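Local coordinates for lipoate-protein ligase, putative (Streptococcus pneumoniae, PDB 1VQZ), which is probably a lipoate-protein ligase, with a catalytic domain of the lipoyl ligase A/B family and a C-terminal domain of the bacterial ligase type, at residues 206-209 with 210-214; 328-331 with 332-336. One frame throughout, in Å; residues are numbered along the deposited sequence.

Contact 1 (206-209 with 210-214); sequences VEKF and RDLLL
The first turns of the amphipathic helix 206-220 bring Phe-209 against Leu-213 on the buried side and Glu-207 against Arg-210 on the other. Four successive i to i+4 backbone bonds run through these turns, from Arg-210 N to Val-206 O at 2.8 Å through to Leu-213 N on Phe-209 O. Phe-209 holds CG anti to its backbone N (chi1 -176°), which carries the ring along the helix toward the next turn. There CG of Leu-213 lies over one face, displaced from the ring centre, and its CD1 stands 4.0 Å from Phe-209 CE2. Both residues also rest on Thr-120 of helix 110-123, while Phe-209 reaches Leu-94 of strand 93-101 and Leu-213 reaches Leu-46 of strand 42-47. The helix is thus packed on the large mixed sheet of the family's catalytic domain, and large apolar residues suit its inner side. Arg-210, bent at chi3 (68°), folds its guanidinium back over the preceding turn, where CB of Glu-207 covers one face, 3.7 Å from Arg-210 NH2. The carboxylate of Glu-207 turns elsewhere, its plane 87° from that of the guanidinium. The charge of Arg-210 is met instead by its neighbour Asp-211: NE donates to Asp-211 OD1 at 2.9 Å and NH2 to the same oxygen at 3.3 Å. Both come from one face of the carboxylate, and this two-nitrogen hold on one oxygen helps fix the guanidinium's rotation. On the exposed flank, the aliphatic chain of Lys-208 lies across Leu-212, with Lys-208 CE 4.1 Å from Leu-212 CG.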
loop_
_atom_site.group_PDB
_atom_site.type_symbol
_atom_site.label_atom_id
_atom_site.label_comp_id
_atom_site.label_asym_id
_atom_site.label_seq_id
_atom_site.Cartn_x
_atom_site.Cartn_y
_atom_site.Cartn_z
ATOM N N VAL A 206 7.154 14.695 15.660
ATOM C CA VAL A 206 6.325 14.243 14.574
ATOM C C VAL A 206 4.931 14.873 14.634
ATOM O O VAL A 206 4.378 15.217 13.594
ATOM C CB VAL A 206 6.254 12.693 14.559
ATOM C CG1 VAL A 206 5.558 12.123 15.827
ATOM C CG2 VAL A 206 5.619 12.209 13.252
ATOM N N GLU A 207 4.380 15.059 15.832
ATOM C CA GLU A 207 3.061 15.719 15.965
ATOM C C GLU A 207 3.084 17.157 15.508
ATOM O O GLU A 207 2.133 17.633 14.896
ATOM C CB GLU A 207 2.571 15.709 17.412
ATOM C CG GLU A 207 2.226 14.330 17.987
ATOM C CD GLU A 207 3.466 13.558 18.491
ATOM O OE1 GLU A 207 4.599 14.088 18.431
ATOM O OE2 GLU A 207 3.313 12.405 18.924
ATOM N N LYS A 208 4.158 17.872 15.849
ATOM C CA LYS A 208 4.359 19.239 15.396
ATOM C C LYS A 208 4.460 19.288 13.877
ATOM O O LYS A 208 3.811 20.110 13.220
ATOM C CB LYS A 208 5.647 19.817 16.028
ATOM C CG LYS A 208 5.973 21.256 15.620
ATOM C CD LYS A 208 4.900 22.311 16.038
ATOM C CE LYS A 208 5.192 23.663 15.408
ATOM N NZ LYS A 208 4.367 24.773 15.960
ATOM N N PHE A 209 5.270 18.391 13.317
ATOM C CA PHE A 209 5.402 18.294 11.873
ATOM C C PHE A 209 4.022 18.038 11.192
ATOM O O PHE A 209 3.658 18.699 10.210
ATOM C CB PHE A 209 6.406 17.190 11.511
ATOM C CG PHE A 209 6.672 17.096 10.023
ATOM C CD1 PHE A 209 7.316 18.132 9.367
ATOM C CD2 PHE A 209 6.214 16.032 9.283
ATOM C CE1 PHE A 209 7.547 18.088 7.970
ATOM C CE2 PHE A 209 6.446 15.969 7.902
ATOM C CZ PHE A 209 7.115 17.012 7.246
ATOM N N ARG A 210 3.290 17.071 11.725
ATOM C CA ARG A 210 1.922 16.751 11.274
ATOM C C ARG A 210 1.012 17.997 11.250
ATOM O O ARG A 210 0.315 18.272 10.264
ATOM C CB ARG A 210 1.348 15.702 12.214
ATOM C CG ARG A 210 -0.125 15.325 11.981
ATOM C CD ARG A 210 -0.708 14.590 13.172
ATOM N NE ARG A 210 -0.801 15.507 14.308
ATOM C CZ ARG A 210 -0.937 15.159 15.590
ATOM N NH1 ARG A 210 -1.046 13.913 15.935
ATOM N NH2 ARG A 210 -0.995 16.082 16.536
ATOM N N ASP A 211 1.026 18.741 12.344
ATOM C CA ASP A 211 0.209 19.920 12.459
ATOM C C ASP A 211 0.654 21.048 11.521
ATOM O O ASP A 211 -0.201 21.761 11.006
ATOM C CB ASP A 211 0.148 20.354 13.914
ATOM C CG ASP A 211 -0.633 19.347 14.781
ATOM O OD1 ASP A 211 -1.221 18.405 14.216
ATOM O OD2 ASP A 211 -0.710 19.507 16.016
ATOM N N LEU A 212 1.968 21.200 11.286
ATOM C CA LEU A 212 2.455 22.174 10.281
ATOM C C LEU A 212 1.993 21.794 8.892
ATOM O O LEU A 212 1.591 22.638 8.115
ATOM C CB LEU A 212 3.979 22.267 10.272
ATOM C CG LEU A 212 4.652 23.100 11.343
ATOM C CD1 LEU A 212 6.192 22.760 11.446
ATOM C CD2 LEU A 212 4.458 24.586 11.171
ATOM N N LEU A 213 2.032 20.508 8.569
ATOM C CA LEU A 213 1.501 20.055 7.271
ATOM C C LEU A 213 0.011 20.355 7.105
ATOM O O LEU A 213 -0.411 20.849 6.056
ATOM C CB LEU A 213 1.715 18.561 7.074
ATOM C CG LEU A 213 2.992 18.051 6.483
ATOM C CD1 LEU A 213 2.808 16.549 6.274
ATOM C CD2 LEU A 213 3.310 18.777 5.151
ATOM N N LEU A 214 -0.777 20.034 8.124
ATOM C CA LEU A 214 -2.215 20.279 8.080
ATOM C C LEU A 214 -2.425 21.777 7.968
ATOM O O LEU A 214 -3.229 22.230 7.133
ATOM C CB LEU A 214 -2.932 19.710 9.316
ATOM C CG LEU A 214 -4.462 19.904 9.308
ATOM C CD1 LEU A 214 -5.101 19.138 8.137
ATOM C CD2 LEU A 214 -5.131 19.471 10.610
#

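Contact 2 (328-331 with 332-336); sequences AGIS and REEIA
Ser-331 and Glu-334 exchange hydrogen bonds at the start of helix 332-339. The backbone N of Ser-331 donates to Glu-334 OE1, which accepts through its anti lone pair at 2.9 Å, the bond almost straight at 174°. In return Glu-334 N donates to Ser-331 OG at 3.0 Å. With chi1 at 75°, OG sits between the backbone N and the carbonyl carbon of Ser-331, and from there it faces the amide of Glu-334 in the first turn. Serine suits this place because its short hydroxyl can replace the carbonyl missing before a helix begins; glutamate suits the other because its longer, extended chain reaches back to the N-H of the cap. Ser-331 O then opens the regular helical pattern by accepting from Ile-335 N at 2.8 Å. In the incoming loop, Gly-329 has the positive phi (79°) that glycine adopts easily. Next to the cap, CG2 of Ile-330 lies against the Glu-334 chain, 3.6 Å from both its CB and its OE1. The apolar contact of the same methyl is with Ile-335, whose CD1 is 3.8 Å from Ile-330 CG2. Farther out, Ile-330 and Glu-334 both touch Phe-266 of strand 260-266, and Ile-335 packs on Leu-318. Arg-332 points from the first turn toward the end of helix 311-318, its guanidinium bonded to the carbonyls of Leu-318 and Ile-321. Ser-331 holds the N-cap position, and the reciprocal bonds, each from a backbone N-H to the other residue's side chain, join it to Glu-334 in a capping box.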
loop_
_atom_site.group_PDB
_atom_site.type_symbol
_atom_site.label_atom_id
_atom_site.label_comp_id
_atom_site.label_asym_id
_atom_site.label_seq_id
_atom_site.Cartn_x
_atom_site.Cartn_y
_atom_site.Cartn_z
ATOM N N ALA A 328 2.809 -3.719 -12.132
ATOM C CA ALA A 328 3.687 -2.662 -12.652
ATOM C C ALA A 328 5.111 -3.216 -12.857
ATOM O O ALA A 328 5.691 -3.863 -11.963
ATOM C CB ALA A 328 3.690 -1.429 -11.719
ATOM N N GLY A 329 5.625 -3.019 -14.061
ATOM C CA GLY A 329 6.960 -3.444 -14.447
ATOM C C GLY A 329 7.162 -4.896 -14.804
ATOM O O GLY A 329 8.303 -5.338 -15.034
ATOM N N ILE A 330 6.079 -5.648 -14.874
ATOM C CA ILE A 330 6.128 -7.066 -15.242
ATOM C C ILE A 330 5.235 -7.299 -16.444
ATOM O O ILE A 330 4.094 -6.828 -16.471
ATOM C CB ILE A 330 5.692 -7.966 -14.053
ATOM C CG1 ILE A 330 6.407 -7.528 -12.771
ATOM C CG2 ILE A 330 5.981 -9.477 -14.364
ATOM C CD1 ILE A 330 5.989 -8.325 -11.520
ATOM N N SER A 331 5.773 -8.017 -17.429
ATOM C CA SER A 331 5.120 -8.227 -18.724
ATOM C C SER A 331 4.106 -9.352 -18.697
ATOM O O SER A 331 4.113 -10.214 -17.776
ATOM C CB SER A 331 6.159 -8.472 -19.829
ATOM O OG SER A 331 6.741 -9.761 -19.790
ATOM N N ARG A 332 3.253 -9.365 -19.727
ATOM C CA ARG A 332 2.282 -10.455 -19.917
ATOM C C ARG A 332 2.971 -11.800 -20.109
ATOM O O ARG A 332 2.516 -12.819 -19.598
ATOM C CB ARG A 332 1.374 -10.185 -21.116
ATOM C CG ARG A 332 0.399 -9.042 -20.899
ATOM C CD ARG A 332 -0.335 -8.658 -22.197
ATOM N NE ARG A 332 -1.242 -7.539 -21.955
ATOM C CZ ARG A 332 -0.858 -6.266 -21.939
ATOM N NH1 ARG A 332 0.403 -5.953 -22.231
ATOM N NH2 ARG A 332 -1.737 -5.302 -21.686
ATOM N N GLU A 333 4.075 -11.769 -20.848
ATOM C CA GLU A 333 4.902 -12.946 -21.091
ATOM C C GLU A 333 5.462 -13.473 -19.775
ATOM O O GLU A 333 5.509 -14.679 -19.553
ATOM C CB GLU A 333 6.044 -12.643 -22.053
ATOM C CG GLU A 333 5.637 -12.416 -23.477
ATOM C CD GLU A 333 5.043 -11.048 -23.742
ATOM O OE1 GLU A 333 5.051 -10.161 -22.867
ATOM O OE2 GLU A 333 4.576 -10.871 -24.865
ATOM N N GLU A 334 5.902 -12.562 -18.934
ATOM C CA GLU A 334 6.417 -12.926 -17.630
ATOM C C GLU A 334 5.305 -13.487 -16.737
ATOM O O GLU A 334 5.519 -14.468 -16.060
ATOM C CB GLU A 334 7.126 -11.721 -16.978
ATOM C CG GLU A 334 8.504 -11.416 -17.568
ATOM C CD GLU A 334 9.118 -10.086 -17.113
ATOM O OE1 GLU A 334 8.419 -9.042 -16.992
ATOM O OE2 GLU A 334 10.346 -10.071 -16.916
ATOM N N ILE A 335 4.139 -12.843 -16.686
ATOM C CA ILE A 335 3.027 -13.368 -15.897
ATOM C C ILE A 335 2.564 -14.735 -16.395
ATOM O O ILE A 335 2.362 -15.649 -15.568
ATOM C CB ILE A 335 1.823 -12.364 -15.825
ATOM C CG1 ILE A 335 2.244 -11.114 -15.073
ATOM C CG2 ILE A 335 0.624 -12.977 -15.120
ATOM C CD1 ILE A 335 2.725 -11.393 -13.667
ATOM N N ALA A 336 2.451 -14.912 -17.723
ATOM C CA ALA A 336 2.137 -16.231 -18.294
ATOM C C ALA A 336 3.097 -17.303 -17.797
ATOM O O ALA A 336 2.690 -18.437 -17.475
ATOM C CB ALA A 336 2.167 -16.200 -19.797
HETATM O O HOH W 1 9.273 -6.724 -17.581
#

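How the contacts relate
Neither contact closes a long loop: each joins consecutive residues, and they follow in series along the chain without nesting or crossing. Contact 1 comes first, in the opening turns of helix 206-220, in the catalytic domain of the lipoyl ligase A/B family. The chain then passes through helix 231-245, strands 260-266, 269-278 and 281-289, and helices 298-304 and 311-318 before reaching contact 2, where a loop enters helix 332-339, near the C terminus. Residues of contact 1 pack their helix on the eight-stranded sheet; those of contact 2 set the last helix against helix 311-318. Their centres lie about 41 Å apart, on opposite sides of the chain's centre, without touching.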